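UDP-N-acetylglucosamine--peptide N-acetylglucosaminyltransferase stabilizing protein GtfB (Streptococcus gordonii, PDB 5E9T) forms a heterotetramer with the glycosyltransferase GtfA that attaches the first GlcNAc to the adhesin GspB, and serves as its substrate-binding, stabilising subunit. Local coordinates at residues Q3-Y8 with L195-A200; L189-I194 with T210-Q215. All blocks are in the same frame, centred on the assembly; numbering follows the deposited sequence.

Interaction 1: residues Q3-Y8 with L195-A200; sequences QLFDYY and LFNSLA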
loop_
_atom_site.group_PDB
_atom_site.type_symbol
_atom_site.label_atom_id
_atom_site.label_comp_id
_atom_site.label_asym_id
_atom_site.label_seq_id
_atom_site.Cartn_x
_atom_site.Cartn_y
_atom_site.Cartn_z
ATOM N N GLN B 3 -40.778 -5.044 29.008
ATOM C CA GLN B 3 -40.226 -6.130 28.211
ATOM C C GLN B 3 -38.775 -5.812 27.905
ATOM O O GLN B 3 -38.464 -4.733 27.389
ATOM C CB GLN B 3 -40.983 -6.343 26.904
ATOM C CG GLN B 3 -42.467 -6.447 27.031
ATOM C CD GLN B 3 -43.148 -5.892 25.812
ATOM O OE1 GLN B 3 -42.736 -4.863 25.282
ATOM N NE2 GLN B 3 -44.192 -6.564 25.354
ATOM N N LEU B 4 -37.897 -6.747 28.223
ATOM C CA LEU B 4 -36.466 -6.549 28.066
ATOM C C LEU B 4 -35.940 -7.625 27.131
ATOM O O LEU B 4 -35.845 -8.793 27.516
ATOM C CB LEU B 4 -35.792 -6.616 29.422
ATOM C CG LEU B 4 -34.315 -6.327 29.504
ATOM C CD1 LEU B 4 -34.063 -4.839 29.505
ATOM C CD2 LEU B 4 -33.949 -6.904 30.779
ATOM N N PHE B 5 -35.564 -7.237 25.921
ATOM C CA PHE B 5 -35.126 -8.192 24.918
ATOM C C PHE B 5 -33.640 -8.010 24.651
ATOM O O PHE B 5 -33.170 -6.881 24.470
ATOM C CB PHE B 5 -35.933 -8.048 23.627
ATOM C CG PHE B 5 -37.423 -8.154 23.828
ATOM C CD1 PHE B 5 -38.006 -9.353 24.205
ATOM C CD2 PHE B 5 -38.241 -7.055 23.620
ATOM C CE1 PHE B 5 -39.374 -9.449 24.386
ATOM C CE2 PHE B 5 -39.609 -7.150 23.795
ATOM C CZ PHE B 5 -40.175 -8.348 24.179
ATOM N N ASP B 6 -32.903 -9.122 24.651
ATOM C CA ASP B 6 -31.487 -9.078 24.306
ATOM C C ASP B 6 -31.286 -8.446 22.936
ATOM O O ASP B 6 -30.642 -7.399 22.806
ATOM C CB ASP B 6 -30.889 -10.483 24.353
ATOM C CG ASP B 6 -30.595 -10.936 25.766
ATOM O OD1 ASP B 6 -29.639 -10.401 26.367
ATOM O OD2 ASP B 6 -31.312 -11.824 26.274
ATOM N N TYR B 7 -31.845 -9.062 21.904
ATOM C CA TYR B 7 -31.696 -8.598 20.536
ATOM C C TYR B 7 -33.034 -8.147 19.980
ATOM O O TYR B 7 -34.100 -8.526 20.471
ATOM C CB TYR B 7 -31.128 -9.701 19.645
ATOM C CG TYR B 7 -29.802 -10.204 20.124
ATOM C CD1 TYR B 7 -28.774 -9.320 20.408
ATOM C CD2 TYR B 7 -29.579 -11.558 20.317
ATOM C CE1 TYR B 7 -27.556 -9.769 20.853
ATOM C CE2 TYR B 7 -28.363 -12.017 20.765
ATOM C CZ TYR B 7 -27.354 -11.118 21.031
ATOM O OH TYR B 7 -26.136 -11.566 21.480
ATOM N N TYR B 8 -32.963 -7.307 18.958
ATOM C CA TYR B 8 -34.118 -7.020 18.127
ATOM C C TYR B 8 -34.033 -7.850 16.855
ATOM O O TYR B 8 -33.015 -7.826 16.156
ATOM C CB TYR B 8 -34.222 -5.540 17.773
ATOM C CG TYR B 8 -35.353 -5.311 16.807
ATOM C CD1 TYR B 8 -36.656 -5.628 17.162
ATOM C CD2 TYR B 8 -35.122 -4.823 15.531
ATOM C CE1 TYR B 8 -37.697 -5.445 16.285
ATOM C CE2 TYR B 8 -36.162 -4.634 14.642
ATOM C CZ TYR B 8 -37.449 -4.946 15.025
ATOM O OH TYR B 8 -38.492 -4.760 14.144
ATOM N N LEU B 195 -40.660 -9.214 31.299
ATOM C CA LEU B 195 -40.782 -10.256 30.291
ATOM C C LEU B 195 -39.587 -10.137 29.363
ATOM O O LEU B 195 -39.328 -9.063 28.809
ATOM C CB LEU B 195 -42.088 -10.159 29.517
ATOM C CG LEU B 195 -43.253 -10.157 30.473
ATOM C CD1 LEU B 195 -43.778 -8.811 30.186
ATOM C CD2 LEU B 195 -44.325 -11.194 30.197
ATOM N N PHE B 196 -38.856 -11.235 29.210
ATOM C CA PHE B 196 -37.627 -11.232 28.438
ATOM C C PHE B 196 -37.542 -12.505 27.610
ATOM O O PHE B 196 -38.165 -13.522 27.925
ATOM C CB PHE B 196 -36.400 -11.082 29.344
ATOM C CG PHE B 196 -36.333 -12.082 30.446
ATOM C CD1 PHE B 196 -37.001 -11.864 31.638
ATOM C CD2 PHE B 196 -35.584 -13.235 30.300
ATOM C CE1 PHE B 196 -36.931 -12.782 32.655
ATOM C CE2 PHE B 196 -35.507 -14.157 31.318
ATOM C CZ PHE B 196 -36.182 -13.933 32.495
ATOM N N ASN B 197 -36.805 -12.409 26.503
ATOM C CA ASN B 197 -36.748 -13.461 25.496
ATOM C C ASN B 197 -35.498 -14.341 25.507
ATOM O O ASN B 197 -35.384 -15.204 24.630
ATOM C CB ASN B 197 -36.917 -12.845 24.105
ATOM C CG ASN B 197 -35.844 -11.841 23.792
ATOM O OD1 ASN B 197 -35.312 -11.197 24.692
ATOM N ND2 ASN B 197 -35.519 -11.693 22.514
ATOM N N SER B 198 -34.534 -14.153 26.416
ATOM C CA SER B 198 -33.346 -14.999 26.337
ATOM C C SER B 198 -32.670 -15.177 27.692
ATOM O O SER B 198 -33.032 -14.548 28.689
ATOM C CB SER B 198 -32.332 -14.442 25.332
ATOM O OG SER B 198 -31.165 -15.244 25.293
ATOM N N LEU B 199 -31.650 -16.040 27.691
ATOM C CA LEU B 199 -30.857 -16.395 28.862
ATOM C C LEU B 199 -29.560 -15.600 28.959
ATOM O O LEU B 199 -28.712 -15.907 29.805
ATOM C CB LEU B 199 -30.575 -17.898 28.866
ATOM C CG LEU B 199 -31.868 -18.676 29.126
ATOM C CD1 LEU B 199 -31.632 -20.175 29.194
ATOM C CD2 LEU B 199 -32.514 -18.169 30.406
ATOM N N ALA B 200 -29.379 -14.612 28.088
ATOM C CA ALA B 200 -28.283 -13.655 28.152
ATOM C C ALA B 200 -28.601 -12.575 29.179
ATOM O O ALA B 200 -29.391 -12.806 30.101
ATOM C CB ALA B 200 -28.015 -13.044 26.776
#

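Interaction 2: residues L189-I194 with T210-Q215; sequences LDLDHI and TGRAGQ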
loop_
_atom_site.group_PDB
_atom_site.type_symbol
_atom_site.label_atom_id
_atom_site.label_comp_id
_atom_site.label_asym_id
_atom_site.label_seq_id
_atom_site.Cartn_x
_atom_site.Cartn_y
_atom_site.Cartn_z
ATOM N N LEU B 189 -38.494 3.001 35.631
ATOM C CA LEU B 189 -39.419 2.048 35.043
ATOM C C LEU B 189 -39.959 1.103 36.107
ATOM O O LEU B 189 -39.225 0.643 36.991
ATOM C CB LEU B 189 -38.736 1.254 33.934
ATOM C CG LEU B 189 -38.040 2.113 32.892
ATOM C CD1 LEU B 189 -37.445 1.238 31.798
ATOM C CD2 LEU B 189 -39.010 3.159 32.328
ATOM N N ASP B 190 -41.249 0.805 36.003
ATOM C CA ASP B 190 -41.924 -0.018 36.992
ATOM C C ASP B 190 -41.595 -1.488 36.751
ATOM O O ASP B 190 -41.864 -2.027 35.672
ATOM C CB ASP B 190 -43.427 0.222 36.930
ATOM C CG ASP B 190 -44.164 -0.588 37.951
ATOM O OD1 ASP B 190 -43.494 -1.120 38.851
ATOM O OD2 ASP B 190 -45.398 -0.699 37.866
ATOM N N LEU B 191 -41.011 -2.124 37.763
ATOM C CA LEU B 191 -40.408 -3.446 37.680
ATOM C C LEU B 191 -41.325 -4.585 38.155
ATOM O O LEU B 191 -40.803 -5.628 38.560
ATOM C CB LEU B 191 -39.063 -3.457 38.410
ATOM C CG LEU B 191 -37.983 -2.786 37.535
ATOM C CD1 LEU B 191 -36.711 -2.433 38.303
ATOM C CD2 LEU B 191 -37.647 -3.640 36.310
ATOM N N ASP B 192 -42.659 -4.384 38.204
ATOM C CA ASP B 192 -43.583 -5.465 38.583
ATOM C C ASP B 192 -43.157 -6.767 37.970
ATOM O O ASP B 192 -43.081 -7.805 38.639
ATOM C CB ASP B 192 -45.014 -5.267 38.048
ATOM C CG ASP B 192 -45.557 -3.888 38.227
ATOM O OD1 ASP B 192 -46.609 -3.615 37.649
ATOM O OD2 ASP B 192 -44.981 -3.100 38.956
ATOM N N HIS B 193 -42.922 -6.709 36.667
ATOM C CA HIS B 193 -42.789 -7.871 35.822
ATOM C C HIS B 193 -41.762 -7.530 34.765
ATOM O O HIS B 193 -41.782 -6.427 34.213
ATOM C CB HIS B 193 -44.135 -8.225 35.188
ATOM C CG HIS B 193 -45.152 -8.702 36.176
ATOM N ND1 HIS B 193 -44.955 -9.819 36.958
ATOM C CD2 HIS B 193 -46.366 -8.212 36.518
ATOM C CE1 HIS B 193 -46.006 -10.001 37.735
ATOM N NE2 HIS B 193 -46.877 -9.040 37.486
ATOM N N ILE B 194 -40.866 -8.464 34.501
ATOM C CA ILE B 194 -39.896 -8.335 33.432
ATOM C C ILE B 194 -40.157 -9.498 32.490
ATOM O O ILE B 194 -39.917 -10.655 32.847
ATOM C CB ILE B 194 -38.456 -8.353 33.964
ATOM C CG1 ILE B 194 -38.185 -7.119 34.831
ATOM C CG2 ILE B 194 -37.463 -8.450 32.817
ATOM C CD1 ILE B 194 -36.810 -7.106 35.462
ATOM N N THR B 210 -33.226 -10.443 42.540
ATOM C CA THR B 210 -34.001 -11.243 43.493
ATOM C C THR B 210 -34.297 -10.491 44.788
ATOM O O THR B 210 -35.353 -10.703 45.400
ATOM C CB THR B 210 -33.259 -12.544 43.816
ATOM O OG1 THR B 210 -32.922 -13.221 42.598
ATOM C CG2 THR B 210 -34.122 -13.472 44.679
ATOM N N GLY B 211 -33.386 -9.616 45.225
ATOM C CA GLY B 211 -33.638 -8.834 46.427
ATOM C C GLY B 211 -34.939 -8.057 46.367
ATOM O O GLY B 211 -35.658 -7.952 47.362
ATOM N N ARG B 212 -35.248 -7.488 45.206
ATOM C CA ARG B 212 -36.515 -6.804 44.994
ATOM C C ARG B 212 -37.618 -7.807 44.650
ATOM O O ARG B 212 -37.359 -8.891 44.117
ATOM C CB ARG B 212 -36.355 -5.752 43.893
ATOM C CG ARG B 212 -37.567 -4.877 43.666
ATOM C CD ARG B 212 -38.370 -5.384 42.492
ATOM N NE ARG B 212 -39.706 -4.807 42.453
ATOM C CZ ARG B 212 -39.957 -3.540 42.156
ATOM N NH1 ARG B 212 -41.205 -3.097 42.141
ATOM N NH2 ARG B 212 -38.958 -2.716 41.873
ATOM N N ALA B 213 -38.860 -7.430 44.959
ATOM C CA ALA B 213 -40.011 -8.318 44.838
ATOM C C ALA B 213 -40.765 -8.079 43.534
ATOM O O ALA B 213 -41.102 -6.939 43.195
ATOM C CB ALA B 213 -40.961 -8.145 46.023
ATOM N N GLY B 214 -41.030 -9.163 42.827
ATOM C CA GLY B 214 -41.787 -9.180 41.594
ATOM C C GLY B 214 -41.504 -10.490 40.904
ATOM O O GLY B 214 -40.562 -11.204 41.249
ATOM N N GLN B 215 -42.324 -10.822 39.917
ATOM C CA GLN B 215 -42.016 -12.035 39.176
ATOM C C GLN B 215 -42.089 -11.800 37.680
ATOM O O GLN B 215 -42.951 -11.071 37.178
ATOM C CB GLN B 215 -42.895 -13.233 39.570
ATOM C CG GLN B 215 -44.320 -13.203 39.106
ATOM C CD GLN B 215 -45.252 -12.787 40.215
ATOM O OE1 GLN B 215 -44.955 -11.865 40.974
ATOM N NE2 GLN B 215 -46.372 -13.485 40.339
#

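Interaction 1: residues Q3-Y8 with L195-A200
Leu-4 N donates to Leu-195 O across two neighbouring parallel strands, the N–O distance being 2.8 Å and the N-H...O angle 159°. Gln-3 pairs with Leu-195 in this ladder, their CA atoms 4.7 Å apart, and their side chains cross on the same face of the sheet.

Beyond the strand ends a side chain continues the pairing. Asn-197 CG sits between its own backbone N and carbonyl carbon (chi1 60°), and the amide reaches across to Phe-5 and Asp-6, where OD1 accepts the N-H of Asp-6 at 3.2 Å from N, in the carbonyl plane and on a lone pair. The same oxygen lies in the plane of the Phe-5 ring, at its edge by CD1, and ring and amide planes stand almost perpendicular, 89° apart.

The carboxylate of Asp-6 meets CB of Ser-198 and CB of Ala-200, the N-cap residue of helix 201-207, and its OD2 is hydrogen-bonded to Ser-202 OG in the first turn of that helix.

The strand order of this parallel sheet, 3-2-1-4-5-6-7, is Rossmann-like; strand 2-5 lies mid-sheet between 28-30 and 194-196. Helix 10-21 packs on Gln-3, Phe-5 and Asn-197 on one face, helix 201-207 on Leu-4 and Phe-196 on the other.

Interaction 2: residues L189-I194 with T210-Q215
Chi1 sets CG of His-193 anti to its carbonyl carbon and CG of Gln-215 between backbone N and carbonyl carbon (73°); the bend of Gln-215 at chi2 (-101°) then turns its amide along the imidazole. The side chains lie side by side, pointing the same way, with their planes 75° apart and His-193 CE1 3.8 Å from Gln-215 CD.

The main polar link is the hydrogen bond that His-193 ND1 donates to Gln-215 O at the ring edge, modelled very short at 2.4 Å, a length of little weight at 2.92 Å resolution. A weak hydrogen bond, 3.4 Å, runs from Gln-215 N to Asp-192 O, beside which lies Gly-214 CA.

Earlier in both segments, the guanidinium of Arg-212 lays one face over CB of Leu-191, which is 3.5 Å from NH2 and offset toward the rim. Its NE donates to Ala-213 O, sitting above the carbonyl plane while the oxygen lies in the guanidinium plane, which helps fix the group's orientation. Asp-190 OD1 is 4.5 Å from Arg-212 NH1, well out of the guanidinium plane, so they meet as charges without a salt bridge; the Asp-192 carboxylate is also near.

The contact joins the loop between helix 176-186 and strand 194-196 to that between helix 201-207 and strand 216-219. Leu-191 also packs on Leu-184 of that first helix and on Ile-2 of strand 2-5.

Overall arrangement
Both contacts lie on or beside strand 194-196 of the parallel sheet, and their centres are 15 Å apart. Interaction 2 joins the loops that lead into strands 194-196 and 216-219; interaction 1 lies further along strand 194-196, where it pairs with strand 2-5 and then runs on toward helix 201-207. The segments alternate along the chain, and residues 194 and 195 pass directly from one contact to the other. They touch where Leu-4 CB packs on Ile-194 CG2 at 4.2 Å. Interaction 1 is largely buried, its centre about 13 Å from that of the chain, against about 28 Å for the more peripheral interaction 2. GtfA and the second GtfB touch neither contact.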